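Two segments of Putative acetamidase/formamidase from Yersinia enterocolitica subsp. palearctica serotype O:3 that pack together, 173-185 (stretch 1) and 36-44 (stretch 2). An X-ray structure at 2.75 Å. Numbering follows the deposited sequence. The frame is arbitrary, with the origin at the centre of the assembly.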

ATOM      1  N   LEU B 173      17.894   3.634  17.119  1.00 40.58           N
ATOM      2  CA  LEU B 173      18.166   4.768  17.995  1.00 40.51           C
ATOM      3  C   LEU B 173      16.787   5.296  18.375  1.00 40.17           C
ATOM      4  O   LEU B 173      16.001   5.662  17.508  1.00 39.55           O
ATOM      5  CB  LEU B 173      18.994   5.838  17.284  1.00 40.36           C
ATOM      6  CG  LEU B 173      19.418   7.031  18.151  1.00 40.83           C
ATOM      7  CD1 LEU B 173      20.282   6.566  19.324  1.00 41.32           C
ATOM      8  CD2 LEU B 173      20.152   8.085  17.331  1.00 40.92           C
ATOM      9  N   SER B 174      16.479   5.337  19.666  1.00 40.41           N
ATOM     10  CA  SER B 174      15.147   5.777  20.074  1.00 40.28           C
ATOM     11  C   SER B 174      15.013   6.290  21.491  1.00 40.47           C
ATOM     12  O   SER B 174      15.930   6.195  22.298  1.00 40.73           O
ATOM     13  CB  SER B 174      14.188   4.590  19.912  1.00 40.19           C
ATOM     14  OG  SER B 174      14.620   3.486  20.676  1.00 40.60           O
ATOM     15  N   VAL B 175      13.840   6.856  21.755  1.00 40.18           N
ATOM     16  CA  VAL B 175      13.469   7.337  23.080  1.00 40.57           C
ATOM     17  C   VAL B 175      12.137   6.665  23.415  1.00 40.47           C
ATOM     18  O   VAL B 175      11.424   6.216  22.519  1.00 40.03           O
ATOM     19  CB  VAL B 175      13.391   8.868  23.174  1.00 40.80           C
ATOM     20  CG1 VAL B 175      14.779   9.466  23.088  1.00 40.91           C
ATOM     21  CG2 VAL B 175      12.483   9.450  22.104  1.00 40.44           C
ATOM     22  N   SER B 176      11.812   6.578  24.695  1.00 41.02           N
ATOM     23  CA  SER B 176      10.575   5.926  25.115  1.00 41.22           C
ATOM     24  C   SER B 176       9.294   6.660  24.751  1.00 41.18           C
ATOM     25  O   SER B 176       9.268   7.880  24.741  1.00 41.18           O
ATOM     26  CB  SER B 176      10.563   5.745  26.631  1.00 42.12           C
ATOM     27  OG  SER B 176       9.321   5.217  27.071  1.00 42.62           O
ATOM     28  N   PRO B 177       8.239   5.898  24.390  1.00 41.11           N
ATOM     29  CA  PRO B 177       6.936   6.501  24.194  1.00 41.42           C
ATOM     30  C   PRO B 177       6.413   6.915  25.571  1.00 42.61           C
ATOM     31  O   PRO B 177       7.008   6.551  26.584  1.00 42.96           O
ATOM     32  CB  PRO B 177       6.094   5.352  23.639  1.00 41.04           C
ATOM     33  CG  PRO B 177       7.059   4.501  22.920  1.00 40.29           C
ATOM     34  CD  PRO B 177       8.345   4.603  23.683  1.00 40.50           C
ATOM     35  N   GLU B 178       5.307   7.641  25.615  1.00 43.48           N
ATOM     36  CA  GLU B 178       4.761   8.075  26.891  1.00 44.99           C
ATOM     37  C   GLU B 178       4.307   6.890  27.741  1.00 45.76           C
ATOM     38  O   GLU B 178       4.726   6.763  28.899  1.00 46.43           O
ATOM     39  CB  GLU B 178       3.604   9.056  26.682  1.00 45.68           C
ATOM     40  CG  GLU B 178       3.094   9.655  27.983  1.00 47.08           C
ATOM     41  CD  GLU B 178       2.051  10.736  27.790  1.00 47.94           C
ATOM     42  OE1 GLU B 178       1.521  11.189  28.822  1.00 49.36           O
ATOM     43  OE2 GLU B 178       1.758  11.137  26.636  1.00 47.38           O
ATOM     44  N   ILE B 179       3.462   6.029  27.160  1.00 45.77           N
ATOM     45  CA  ILE B 179       2.938   4.844  27.884  1.00 46.55           C
ATOM     46  C   ILE B 179       3.134   3.515  27.166  1.00 46.09           C
ATOM     47  O   ILE B 179       3.095   2.475  27.809  1.00 46.87           O
ATOM     48  CB  ILE B 179       1.438   4.995  28.252  1.00 47.43           C
ATOM     49  CG1 ILE B 179       0.541   5.054  26.999  1.00 46.86           C
ATOM     50  CG2 ILE B 179       1.237   6.225  29.131  1.00 48.40           C
ATOM     51  CD1 ILE B 179      -0.938   5.029  27.317  1.00 47.84           C
ATOM     52  N   ASP B 180       3.328   3.542  25.851  1.00 45.37           N
ATOM     53  CA  ASP B 180       3.539   2.309  25.090  1.00 44.95           C
ATOM     54  C   ASP B 180       4.950   1.783  25.232  1.00 44.77           C
ATOM     55  O   ASP B 180       5.851   2.498  25.654  1.00 44.87           O
ATOM     56  CB  ASP B 180       3.262   2.530  23.590  1.00 44.07           C
ATOM     57  CG  ASP B 180       1.797   2.751  23.275  1.00 44.48           C
ATOM     58  OD1 ASP B 180       0.951   2.669  24.203  1.00 45.51           O
ATOM     59  OD2 ASP B 180       1.499   3.007  22.085  1.00 44.07           O
ATOM     60  N   SER B 181       5.117   0.509  24.881  1.00 44.92           N
ATOM     61  CA  SER B 181       6.422  -0.141  24.878  1.00 45.08           C
ATOM     62  C   SER B 181       6.444  -0.877  23.538  1.00 44.53           C
ATOM     63  O   SER B 181       5.765  -1.897  23.367  1.00 44.75           O
ATOM     64  CB  SER B 181       6.607  -1.071  26.072  1.00 46.09           C
ATOM     65  OG  SER B 181       7.965  -1.466  26.186  1.00 46.11           O
ATOM     66  N   ILE B 182       7.200  -0.319  22.593  1.00 44.08           N
ATOM     67  CA  ILE B 182       7.296  -0.824  21.217  1.00 43.72           C
ATOM     68  C   ILE B 182       8.485  -1.762  21.055  1.00 43.62           C
ATOM     69  O   ILE B 182       9.563  -1.469  21.565  1.00 44.19           O
ATOM     70  CB  ILE B 182       7.433   0.377  20.248  1.00 43.53           C
ATOM     71  CG1 ILE B 182       6.223   1.315  20.423  1.00 44.19           C
ATOM     72  CG2 ILE B 182       7.533  -0.087  18.802  1.00 42.91           C
ATOM     73  CD1 ILE B 182       6.304   2.635  19.671  1.00 43.96           C
ATOM     74  N   ASN B 183       8.318  -2.872  20.333  1.00 43.18           N
ATOM     75  CA  ASN B 183       9.443  -3.808  20.185  1.00 43.03           C
ATOM     76  C   ASN B 183      10.647  -3.178  19.478  1.00 42.52           C
ATOM     77  O   ASN B 183      10.523  -2.181  18.761  1.00 41.49           O
ATOM     78  CB  ASN B 183       9.036  -5.174  19.576  1.00 42.95           C
ATOM     79  CG  ASN B 183       8.566  -5.089  18.140  1.00 42.14           C
ATOM     80  OD1 ASN B 183       9.169  -4.420  17.306  1.00 41.79           O
ATOM     81  ND2 ASN B 183       7.531  -5.849  17.827  1.00 41.98           N
ATOM     82  N   SER B 184      11.809  -3.776  19.711  1.00 43.28           N
ATOM     83  CA  SER B 184      13.070  -3.297  19.155  1.00 43.32           C
ATOM     84  C   SER B 184      13.217  -3.514  17.651  1.00 42.84           C
ATOM     85  O   SER B 184      14.232  -3.124  17.072  1.00 42.64           O
ATOM     86  CB  SER B 184      14.233  -3.967  19.889  1.00 44.13           C
ATOM     87  OG  SER B 184      14.145  -5.380  19.785  1.00 44.43           O
ATOM     88  N   LEU B 185      12.219  -4.132  17.021  1.00 42.85           N
ATOM     89  CA  LEU B 185      12.275  -4.362  15.584  1.00 42.64           C
ATOM     90  C   LEU B 185      11.490  -3.292  14.818  1.00 41.89           C
ATOM     91  O   LEU B 185      11.657  -3.155  13.608  1.00 42.04           O
ATOM     92  CB  LEU B 185      11.696  -5.738  15.255  1.00 43.05           C
ATOM     93  CG  LEU B 185      11.968  -6.284  13.845  1.00 43.01           C
ATOM     94  CD1 LEU B 185      13.448  -6.586  13.686  1.00 43.23           C
ATOM     95  CD2 LEU B 185      11.161  -7.536  13.569  1.00 43.46           C
TER
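Stretch 2, residues 36-44: FHYTIGPYS

Stretch 2 runs antiparallel to the end of stretch 1, Ser-181 to Ser-184. The nearest CA pairs establish this: Ser-181 CA lies 4.0 Å from Gly-41 CA, Asn-183 CA 4.0 Å from Thr-39 CA, and Ser-184 CA 5.0 Å from Tyr-38 CA, so one numbering rises as the other falls. Thr-39 and Ile-40 have extended phi/psi values (-141/140 and -112/110) and form a short strand; the residues around them are loop or turn.

At the start of stretch 1, the strand residue Ser-174 directs its CA-to-CB bond toward stretch 2, and its OG approaches Ile-40 CD1 at 3.2 Å. The CA-to-CB bonds of Leu-173 and Val-175, on either side of it in sequence, point away. Ile-40 CG2 lies 3.9 Å from Val-175 O, and Pro-177 CD comes within 3.4 Å of Ile-40 O. Ile-40 thus meets both the opening strand and the loop that follows, and it has the largest covered area in the contact, 122 Å².

Through the loop, Pro-42 sits against backbone carbonyls, with its CG 3.6 Å from Glu-178 O and its CD 3.2 Å from Asp-180 O. Tyr-43, in an m rotamer, brings its ring end nearer, and its OH donates a hydrogen bond to Ile-179 O at 2.6 Å. Ser-181 OG donates to Thr-39 OG1 at 2.7 Å. An ideal CB on Gly-41 would fall 2.6 Å from Ser-181 OG, a clash, so the close approach here depends on the absent side chain.

Ile-182 pairs with Ile-40 through two hydrogen bonds: Ile-40 N to Ile-182 O (2.7 Å, 167°) and Ile-182 N to Ile-40 O (3.0 Å, 147°). Their side chains share one sheet face; those of Asn-183 and Thr-39, the adjacent non-hydrogen-bonded pair, share the other. Ser-184 N donates to Tyr-38 O (2.9 Å, 154°), a single backbone hydrogen bond just beyond the paired residues.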

ATOM      1  N   PHE B  36      19.929  -6.614  28.197  1.00 55.14           N
ATOM      2  CA  PHE B  36      19.577  -5.854  27.012  1.00 52.04           C
ATOM      3  C   PHE B  36      18.082  -6.015  26.791  1.00 52.41           C
ATOM      4  O   PHE B  36      17.518  -7.053  27.143  1.00 53.82           O
ATOM      5  CB  PHE B  36      20.385  -6.351  25.825  1.00 50.39           C
ATOM      6  CG  PHE B  36      21.842  -6.007  25.907  1.00 50.02           C
ATOM      7  CD1 PHE B  36      22.681  -6.700  26.766  1.00 52.31           C
ATOM      8  CD2 PHE B  36      22.374  -4.985  25.128  1.00 47.61           C
ATOM      9  CE1 PHE B  36      24.020  -6.370  26.862  1.00 52.89           C
ATOM     10  CE2 PHE B  36      23.715  -4.661  25.210  1.00 48.02           C
ATOM     11  CZ  PHE B  36      24.539  -5.353  26.079  1.00 50.80           C
ATOM     12  N   HIS B  37      17.435  -5.001  26.214  1.00 46.44           N
ATOM     13  CA  HIS B  37      15.978  -5.051  26.012  1.00 47.05           C
ATOM     14  C   HIS B  37      15.527  -5.207  24.581  1.00 45.30           C
ATOM     15  O   HIS B  37      16.166  -4.704  23.652  1.00 44.44           O
ATOM     16  CB  HIS B  37      15.297  -3.808  26.601  1.00 47.84           C
ATOM     17  CG  HIS B  37      15.647  -3.552  28.033  1.00 49.58           C
ATOM     18  ND1 HIS B  37      16.522  -2.554  28.409  1.00 50.26           N
ATOM     19  CD2 HIS B  37      15.277  -4.182  29.176  1.00 50.14           C
ATOM     20  CE1 HIS B  37      16.655  -2.565  29.724  1.00 50.89           C
ATOM     21  NE2 HIS B  37      15.912  -3.544  30.212  1.00 50.73           N
ATOM     22  N   TYR B  38      14.397  -5.900  24.439  1.00 45.42           N
ATOM     23  CA  TYR B  38      13.749  -6.150  23.152  1.00 45.25           C
ATOM     24  C   TYR B  38      12.443  -5.354  22.996  1.00 44.80           C
ATOM     25  O   TYR B  38      11.696  -5.560  22.032  1.00 44.82           O
ATOM     26  CB  TYR B  38      13.541  -7.656  22.939  1.00 45.07           C
ATOM     27  CG  TYR B  38      14.850  -8.369  22.695  1.00 45.41           C
ATOM     28  CD1 TYR B  38      15.362  -8.483  21.400  1.00 44.84           C
ATOM     29  CD2 TYR B  38      15.593  -8.906  23.748  1.00 45.94           C
ATOM     30  CE1 TYR B  38      16.567  -9.125  21.157  1.00 45.20           C
ATOM     31  CE2 TYR B  38      16.797  -9.553  23.509  1.00 46.27           C
ATOM     32  CZ  TYR B  38      17.279  -9.656  22.207  1.00 45.72           C
ATOM     33  OH  TYR B  38      18.472 -10.285  21.946  1.00 45.84           O
ATOM     34  N   THR B  39      12.175  -4.461  23.953  1.00 44.97           N
ATOM     35  CA  THR B  39      11.014  -3.572  23.904  1.00 45.14           C
ATOM     36  C   THR B  39      11.480  -2.214  24.444  1.00 44.77           C
ATOM     37  O   THR B  39      12.260  -2.146  25.392  1.00 46.25           O
ATOM     38  CB  THR B  39       9.769  -4.127  24.641  1.00 46.33           C
ATOM     39  OG1 THR B  39       8.627  -3.323  24.318  1.00 46.71           O
ATOM     40  CG2 THR B  39       9.970  -4.171  26.152  1.00 47.38           C
ATOM     41  N   ILE B  40      11.013  -1.145  23.808  1.00 43.84           N
ATOM     42  CA  ILE B  40      11.389   0.232  24.141  1.00 43.60           C
ATOM     43  C   ILE B  40      10.200   0.993  24.722  1.00 42.97           C
ATOM     44  O   ILE B  40       9.250   1.309  24.012  1.00 42.24           O
ATOM     45  CB  ILE B  40      11.929   0.913  22.874  1.00 42.73           C
ATOM     46  CG1 ILE B  40      13.211   0.184  22.447  1.00 43.40           C
ATOM     47  CG2 ILE B  40      12.177   2.398  23.111  1.00 42.17           C
ATOM     48  CD1 ILE B  40      13.671   0.483  21.036  1.00 43.72           C
ATOM     49  N   GLY B  41      10.276   1.281  26.020  1.00 43.01           N
ATOM     50  CA  GLY B  41       9.202   1.977  26.723  1.00 42.45           C
ATOM     51  C   GLY B  41       9.634   2.527  28.080  1.00 42.60           C
ATOM     52  O   GLY B  41      10.822   2.562  28.402  1.00 42.13           O
ATOM     53  N   PRO B  42       8.657   2.962  28.885  1.00 42.76           N
ATOM     54  CA  PRO B  42       8.906   3.544  30.200  1.00 43.67           C
ATOM     55  C   PRO B  42       8.947   2.565  31.381  1.00 44.46           C
ATOM     56  O   PRO B  42       9.054   3.009  32.519  1.00 45.66           O
ATOM     57  CB  PRO B  42       7.694   4.477  30.363  1.00 43.92           C
ATOM     58  CG  PRO B  42       6.586   3.739  29.691  1.00 43.30           C
ATOM     59  CD  PRO B  42       7.225   3.043  28.519  1.00 42.53           C
ATOM     60  N   TYR B  43       8.904   1.262  31.127  1.00 44.25           N
ATOM     61  CA  TYR B  43       8.870   0.273  32.213  1.00 44.59           C
ATOM     62  C   TYR B  43      10.225  -0.369  32.558  1.00 44.81           C
ATOM     63  O   TYR B  43      10.343  -1.025  33.585  1.00 45.14           O
ATOM     64  CB  TYR B  43       7.837  -0.791  31.848  1.00 44.41           C
ATOM     65  CG  TYR B  43       6.529  -0.178  31.404  1.00 43.66           C
ATOM     66  CD1 TYR B  43       5.636   0.341  32.331  1.00 44.36           C
ATOM     67  CD2 TYR B  43       6.194  -0.101  30.058  1.00 42.40           C
ATOM     68  CE1 TYR B  43       4.430   0.905  31.935  1.00 44.06           C
ATOM     69  CE2 TYR B  43       4.994   0.472  29.646  1.00 42.04           C
ATOM     70  CZ  TYR B  43       4.114   0.969  30.587  1.00 42.83           C
ATOM     71  OH  TYR B  43       2.918   1.532  30.204  1.00 42.13           O
ATOM     72  N   SER B  44      11.234  -0.173  31.707  1.00 44.38           N
ATOM     73  CA  SER B  44      12.557  -0.739  31.930  1.00 44.98           C
ATOM     74  C   SER B  44      13.254   0.046  33.050  1.00 46.13           C
ATOM     75  O   SER B  44      13.065   1.261  33.164  1.00 45.99           O
ATOM     76  CB  SER B  44      13.442  -0.567  30.680  1.00 44.32           C
ATOM     77  OG  SER B  44      12.706  -0.524  29.462  1.00 44.56           O
TER